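PDB 6SJ9: proteasome accessory factor B/C (PafBC) from Paenarthrobacter aurescens, which regulates transcription in the bacterial DNA damage response, probably binding DNA through winged helix-turn-helix domains that are joined to WYL domains. Local coordinates for residues Ala14-Thr18 and Ser85-Pro89; Leu22-Leu27 and Ser76-Arg80; Ala430-Leu434 and Leu465-Ala469. All coordinates share one frame; numbering follows the deposited sequence.

Interaction 1 of 3, residues Ala14-Thr18 and Ser85-Pro89. With K (potassium ion), chain C.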
# COMPACT_ATOMS: atom_id res chain seq x y z
N ALA A 14 25.15 4.28 14.98
CA ALA A 14 26.34 4.91 15.54
C ALA A 14 27.53 4.83 14.59
O ALA A 14 28.32 5.77 14.47
CB ALA A 14 26.70 4.23 16.88
N LEU A 15 27.68 3.68 13.92
CA LEU A 15 28.80 3.55 13.01
C LEU A 15 28.57 4.30 11.72
O LEU A 15 29.54 4.80 11.12
CB LEU A 15 29.04 2.06 12.72
CG LEU A 15 29.32 1.19 13.94
CD1 LEU A 15 29.51 -0.23 13.50
CD2 LEU A 15 30.55 1.73 14.66
N LEU A 16 27.31 4.43 11.31
CA LEU A 16 26.97 5.19 10.12
C LEU A 16 27.21 6.67 10.35
O LEU A 16 27.70 7.38 9.45
CB LEU A 16 25.51 4.91 9.75
CG LEU A 16 25.09 4.51 8.34
CD1 LEU A 16 26.05 3.58 7.63
CD2 LEU A 16 23.69 3.89 8.35
N ASN A 17 26.88 7.16 11.55
CA ASN A 17 26.97 8.59 11.80
C ASN A 17 28.41 9.08 11.74
O ASN A 17 28.68 10.12 11.13
CB ASN A 17 26.31 8.92 13.13
CG ASN A 17 24.83 8.85 13.02
OD1 ASN A 17 24.28 9.09 11.94
ND2 ASN A 17 24.15 8.47 14.09
N THR A 18 29.34 8.38 12.37
CA THR A 18 30.70 8.88 12.49
C THR A 18 31.38 8.93 11.14
O THR A 18 31.37 7.95 10.38
CB THR A 18 31.53 8.03 13.44
OG1 THR A 18 32.86 8.55 13.45
CG2 THR A 18 31.60 6.56 12.96
N SER A 85 29.95 8.76 4.22
CA SER A 85 28.51 9.01 4.22
C SER A 85 27.85 8.46 5.48
O SER A 85 28.42 7.65 6.22
CB SER A 85 27.85 8.42 2.98
OG SER A 85 28.24 7.08 2.82
N ASN A 86 26.64 8.94 5.75
CA ASN A 86 25.91 8.47 6.91
C ASN A 86 24.65 7.69 6.54
O ASN A 86 23.82 7.45 7.42
CB ASN A 86 25.57 9.62 7.85
CG ASN A 86 24.85 10.74 7.17
OD1 ASN A 86 24.24 10.54 6.10
ND2 ASN A 86 24.87 11.93 7.80
N ARG A 87 24.49 7.32 5.26
CA ARG A 87 23.42 6.45 4.76
C ARG A 87 24.03 5.38 3.87
O ARG A 87 25.13 5.55 3.36
CB ARG A 87 22.38 7.17 3.86
CG ARG A 87 21.52 8.16 4.49
CD ARG A 87 20.26 8.43 3.65
NE ARG A 87 20.44 8.76 2.23
CZ ARG A 87 19.99 8.05 1.19
NH1 ARG A 87 19.33 6.88 1.33
NH2 ARG A 87 20.20 8.51 -0.02
N LEU A 88 23.34 4.23 3.74
CA LEU A 88 23.65 3.24 2.71
C LEU A 88 22.41 3.05 1.84
O LEU A 88 21.56 2.18 2.12
CB LEU A 88 24.11 1.93 3.35
CG LEU A 88 25.55 2.08 3.89
CD1 LEU A 88 25.88 0.93 4.79
CD2 LEU A 88 26.62 2.18 2.79
N PRO A 89 22.27 3.81 0.76
CA PRO A 89 21.00 3.79 -0.01
C PRO A 89 20.71 2.48 -0.71
O PRO A 89 19.53 2.21 -1.05
CB PRO A 89 21.21 4.90 -1.06
CG PRO A 89 22.34 5.69 -0.56
CD PRO A 89 23.21 4.81 0.26
K K C . 29.94 6.86 8.23
O HOH W 1 23.03 8.85 9.53

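Interaction 2 of 3, residues Leu22-Leu27 and Ser76-Arg80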
# COMPACT_ATOMS: atom_id res chain seq x y z
N LEU A 22 34.55 5.38 15.38
CA LEU A 22 34.39 5.37 16.81
C LEU A 22 35.24 4.28 17.42
O LEU A 22 35.20 3.13 16.94
CB LEU A 22 32.92 5.13 17.19
CG LEU A 22 31.96 6.27 16.85
CD1 LEU A 22 30.55 5.93 17.32
CD2 LEU A 22 32.48 7.56 17.45
N PRO A 23 35.96 4.57 18.49
CA PRO A 23 36.72 3.52 19.19
C PRO A 23 35.80 2.70 20.08
O PRO A 23 34.69 3.12 20.42
CB PRO A 23 37.76 4.30 20.00
CG PRO A 23 37.09 5.66 20.26
CD PRO A 23 36.13 5.91 19.09
N ARG A 24 36.28 1.51 20.45
CA ARG A 24 35.43 0.56 21.18
C ARG A 24 34.89 1.15 22.48
O ARG A 24 33.76 0.84 22.87
CB ARG A 24 36.19 -0.71 21.52
CG ARG A 24 35.28 -1.72 22.21
CD ARG A 24 36.03 -2.83 22.92
NE ARG A 24 36.53 -3.87 22.05
CZ ARG A 24 37.13 -4.97 22.51
NH1 ARG A 24 37.29 -5.12 23.81
NH2 ARG A 24 37.55 -5.90 21.66
N ALA A 25 35.69 1.98 23.16
CA ALA A 25 35.26 2.57 24.42
C ALA A 25 34.02 3.44 24.24
O ALA A 25 33.11 3.40 25.07
CB ALA A 25 36.40 3.37 25.04
N VAL A 26 33.99 4.24 23.18
CA VAL A 26 32.82 5.09 22.95
C VAL A 26 31.60 4.24 22.60
O VAL A 26 30.48 4.51 23.06
CB VAL A 26 33.13 6.14 21.87
CG1 VAL A 26 31.91 6.97 21.58
CG2 VAL A 26 34.30 7.02 22.30
N LEU A 27 31.78 3.21 21.76
CA LEU A 27 30.66 2.35 21.39
C LEU A 27 30.05 1.68 22.61
O LEU A 27 28.82 1.51 22.69
CB LEU A 27 31.08 1.29 20.38
CG LEU A 27 31.41 1.80 18.99
CD1 LEU A 27 31.69 0.64 18.03
CD2 LEU A 27 30.24 2.62 18.51
N SER A 76 43.02 0.32 20.36
CA SER A 76 43.40 1.48 19.56
C SER A 76 42.56 1.61 18.29
O SER A 76 42.75 2.57 17.54
CB SER A 76 44.89 1.40 19.20
OG SER A 76 45.17 0.25 18.41
N ALA A 77 41.63 0.69 18.05
CA ALA A 77 40.90 0.66 16.79
C ALA A 77 39.66 1.54 16.84
O ALA A 77 39.03 1.72 17.89
CB ALA A 77 40.50 -0.77 16.44
N ARG A 78 39.34 2.12 15.68
CA ARG A 78 38.13 2.90 15.45
C ARG A 78 37.31 2.22 14.34
O ARG A 78 37.87 1.62 13.42
CB ARG A 78 38.49 4.35 15.12
CG ARG A 78 39.48 4.90 16.15
CD ARG A 78 40.22 6.13 15.67
NE ARG A 78 39.31 7.26 15.53
CZ ARG A 78 39.07 8.17 16.48
NH1 ARG A 78 39.68 8.10 17.66
NH2 ARG A 78 38.21 9.16 16.24
N TYR A 79 35.98 2.26 14.47
CA TYR A 79 35.08 1.54 13.57
C TYR A 79 34.07 2.46 12.91
O TYR A 79 33.63 3.44 13.51
CB TYR A 79 34.30 0.45 14.32
CG TYR A 79 35.14 -0.54 15.07
CD1 TYR A 79 35.67 -1.66 14.43
CD2 TYR A 79 35.42 -0.36 16.42
CE1 TYR A 79 36.42 -2.58 15.12
CE2 TYR A 79 36.20 -1.29 17.12
CZ TYR A 79 36.69 -2.40 16.47
OH TYR A 79 37.47 -3.33 17.15
N ARG A 80 33.70 2.15 11.67
CA ARG A 80 32.67 2.94 10.99
C ARG A 80 32.06 2.13 9.86
O ARG A 80 32.63 1.14 9.39
CB ARG A 80 33.21 4.26 10.45
CG ARG A 80 33.91 4.15 9.16
CD ARG A 80 34.45 5.52 8.72
NE ARG A 80 35.29 5.37 7.53
CZ ARG A 80 35.87 6.38 6.88
NH1 ARG A 80 35.70 7.63 7.30
NH2 ARG A 80 36.61 6.12 5.81

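Interaction 3 of 3, residues Ala430-Leu434 and Leu465-Ala469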
# COMPACT_ATOMS: atom_id res chain seq x y z
N ALA A 430 13.09 5.46 2.35
CA ALA A 430 13.44 4.52 3.41
C ALA A 430 12.71 4.85 4.71
O ALA A 430 12.19 3.95 5.37
CB ALA A 430 14.96 4.52 3.64
N ALA A 431 12.64 6.14 5.07
CA ALA A 431 11.94 6.52 6.29
C ALA A 431 10.47 6.18 6.20
O ALA A 431 9.88 5.67 7.16
CB ALA A 431 12.10 8.03 6.59
N ALA A 432 9.85 6.46 5.05
CA ALA A 432 8.42 6.15 4.90
C ALA A 432 8.17 4.67 5.10
O ALA A 432 7.26 4.27 5.84
CB ALA A 432 7.92 6.58 3.51
N LEU A 433 9.00 3.84 4.46
CA LEU A 433 8.86 2.40 4.56
C LEU A 433 9.12 1.90 5.99
O LEU A 433 8.43 0.98 6.46
CB LEU A 433 9.80 1.73 3.55
CG LEU A 433 9.43 1.90 2.07
CD1 LEU A 433 10.60 1.51 1.24
CD2 LEU A 433 8.27 1.03 1.76
N LEU A 434 10.09 2.50 6.69
CA LEU A 434 10.36 2.13 8.08
C LEU A 434 9.17 2.39 8.96
O LEU A 434 8.98 1.72 9.97
CB LEU A 434 11.54 2.90 8.65
CG LEU A 434 12.85 2.27 8.23
CD1 LEU A 434 14.02 3.20 8.50
CD2 LEU A 434 12.99 0.93 9.02
N LEU A 465 16.67 -1.38 5.72
CA LEU A 465 16.11 -0.07 5.42
C LEU A 465 16.57 0.98 6.42
O LEU A 465 16.62 2.17 6.08
CB LEU A 465 14.58 -0.11 5.40
CG LEU A 465 13.91 -0.45 4.06
CD1 LEU A 465 13.96 0.76 3.18
CD2 LEU A 465 14.68 -1.55 3.39
N THR A 466 16.90 0.56 7.66
CA THR A 466 17.47 1.49 8.63
C THR A 466 18.79 2.06 8.12
O THR A 466 19.05 3.26 8.28
CB THR A 466 17.69 0.78 9.97
OG1 THR A 466 16.44 0.38 10.54
CG2 THR A 466 18.43 1.68 10.99
N GLY A 467 19.62 1.23 7.51
CA GLY A 467 20.85 1.72 6.94
C GLY A 467 20.61 2.68 5.79
O GLY A 467 21.41 3.58 5.56
N ALA A 468 19.47 2.53 5.10
CA ALA A 468 19.17 3.41 3.99
C ALA A 468 18.56 4.72 4.46
O ALA A 468 18.70 5.73 3.78
CB ALA A 468 18.26 2.68 3.01
N ALA A 469 17.96 4.74 5.64
CA ALA A 469 17.43 5.98 6.15
C ALA A 469 18.47 6.78 6.92
O ALA A 469 18.29 7.98 7.08
CB ALA A 469 16.22 5.76 7.05

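Interaction 1 of 3, residues Ala14-Thr18 and Ser85-Pro89
Leu16 meets the segment 85-89 with both its carbonyl and its side chain, at the place where helix 2-17 runs out. Its O is a ligand of a potassium ion at 2.6 Å, and on the facing segment Ser85 O binds the same ion, also at 2.6 Å. The two oxygens come within 3.3 Å of each other without a hydrogen bond; both face the same cation, whose charge probably offsets the repulsion between them. Leu16 O also receives a CA-H...O contact from Asn86, whose CA lies 3.3 Å away. The side chain of Leu16 is turned to an unusual chi1 of -130°, which lays CG against Asn86 O and sends CD1 on to Leu88, where the two CD1 methyls meet at 3.9 Å as the side chains cross at a slant. Next along the helix, Asn17 makes its polar link through solvent: a water donates to Asn17 OD1 and to Asn86 O, at 2.7 Å each, while Asn17 ND2 is taken up by Glu471. Thr18, the first residue to leave helical geometry, adds its O to the potassium shell at 2.8 Å. The ion is thus held by backbone carbonyls alone among its protein ligands, and Ile81 and Lys83 supply the other two. Carbonyls left pointing outward at a helix C-terminus are a natural seat for a cation, and here the metal ties that end to the loop between strands 78-80 and 90-93. Around this joint, Leu15 packs on Leu27 of helix 24-31 and on Tyr79 of strand 78-80, whereas Arg87 reaches the other way, its NH1 bonding to Ala468 O at the end of helix 457-469 and to Phe425 O.

Interaction 2 of 3, residues Leu22-Leu27 and Ser76-Arg80
Leu22 and Tyr79 form an antiparallel hydrogen-bonded pair, their CA atoms 5.1 Å apart. Leu22 N donates to Tyr79 O over 2.8 Å in a nearly straight bond (166°), and Tyr79 N returns a bond of 2.7 Å to Leu22 O. The return bond is the less regular: its donor stands above the plane of the Leu22 carbonyl. Beside it, Pro23 CA approaches Ala77 O at 3.2 Å in a CA-H...O contact. Strand 22-23 is an edge of a small three-stranded antiparallel sheet with 78-80 in the middle and 61-63 beyond, an arrangement consistent with the sheet of a winged helix-turn-helix domain, in which 61-63 and 78-80 would form the wing. Pro23 also occupies the N-cap position of helix 24-31, so strand gives way to helix directly. On the face of the sheet with Pro23, the proline CD lies over one face of the Arg78 guanidinium, brought back by a bend at chi3 (67°). On the face with Leu22, the Tyr79 ring is met by Leu27 of helix 24-31, whose CD1 touches Tyr79 CD2 at 4.2 Å, the two side chains crossing at about a right angle, and Arg24 N lies at the ring edge. Phe46 of helix 39-55 meets the same tyrosine edge-to-face, and the Arg24 guanidinium makes a salt bridge with Asp39.

Interaction 3 of 3, residues Ala430-Leu434 and Leu465-Ala469
Ala430 packs against Ala469 where helices 427-441 and 457-469 run roughly antiparallel, their local axes 8.7 Å apart and their N-to-C directions at 140°. The CA atoms of this pair are 5.1 Å apart, an approach that two methyl side chains permit. Ala430 CB sits over the backbone of the last turn, 3.6 Å from Ala469 N, with the methyls of Ala468 and Ala469 on it as well. Leu465 fills the neighbouring position: its CD1 lies against Ala430 and meets Leu433 CD1 at 4.0 Å. Leu434, one turn on from Ala430, divides its branches. Its CD1 touches Ala469 CB at 3.7 Å and also rests near Leu465 O, while CD2 lies 3.8 Å from Thr466 OG1. With CG beside the backbone N (chi1 -81°), the fork projects across to the opposing helix. Cut back to an alanine, Leu434 would lack both methyls, and a gap beside Ala469 CB and Leu465 would probably result. The Thr466 hydroxyl is satisfied within its own helix by Thr462 O, and Leu9, Leu12 and Leu13 of helix 2-17 touch the same side chain. This is buried helix-helix packing in the region of the PafC helix-turn-helix domain. Small alanines allow the close approach and leucines fill the space beside them; with no hydrogen bond across the segments, the pairing rests on apolar packing.

Overall arrangement
Interaction 1 lies between the other two and touches both. Its centre lies about 15 Å from that of interaction 2, which falls within the chain between 14-18 and 85-89; the two meet where Ala14 O packs 3.6 Å from Leu22 CD1 and Thr18 CG2 lies 3.8 Å from Tyr79 O. On its other flank the centre of interaction 3 is about 12 Å away, and here the join is polar: Leu88 N lies 2.7 Å from Gly467 O, a probable hydrogen bond. Interactions 2 and 3 do not touch, their nearest atoms being about 12 Å apart. The potassium ion belongs to interaction 1, about 9 Å from the Leu22 side chain and about 13 Å from that of Thr466.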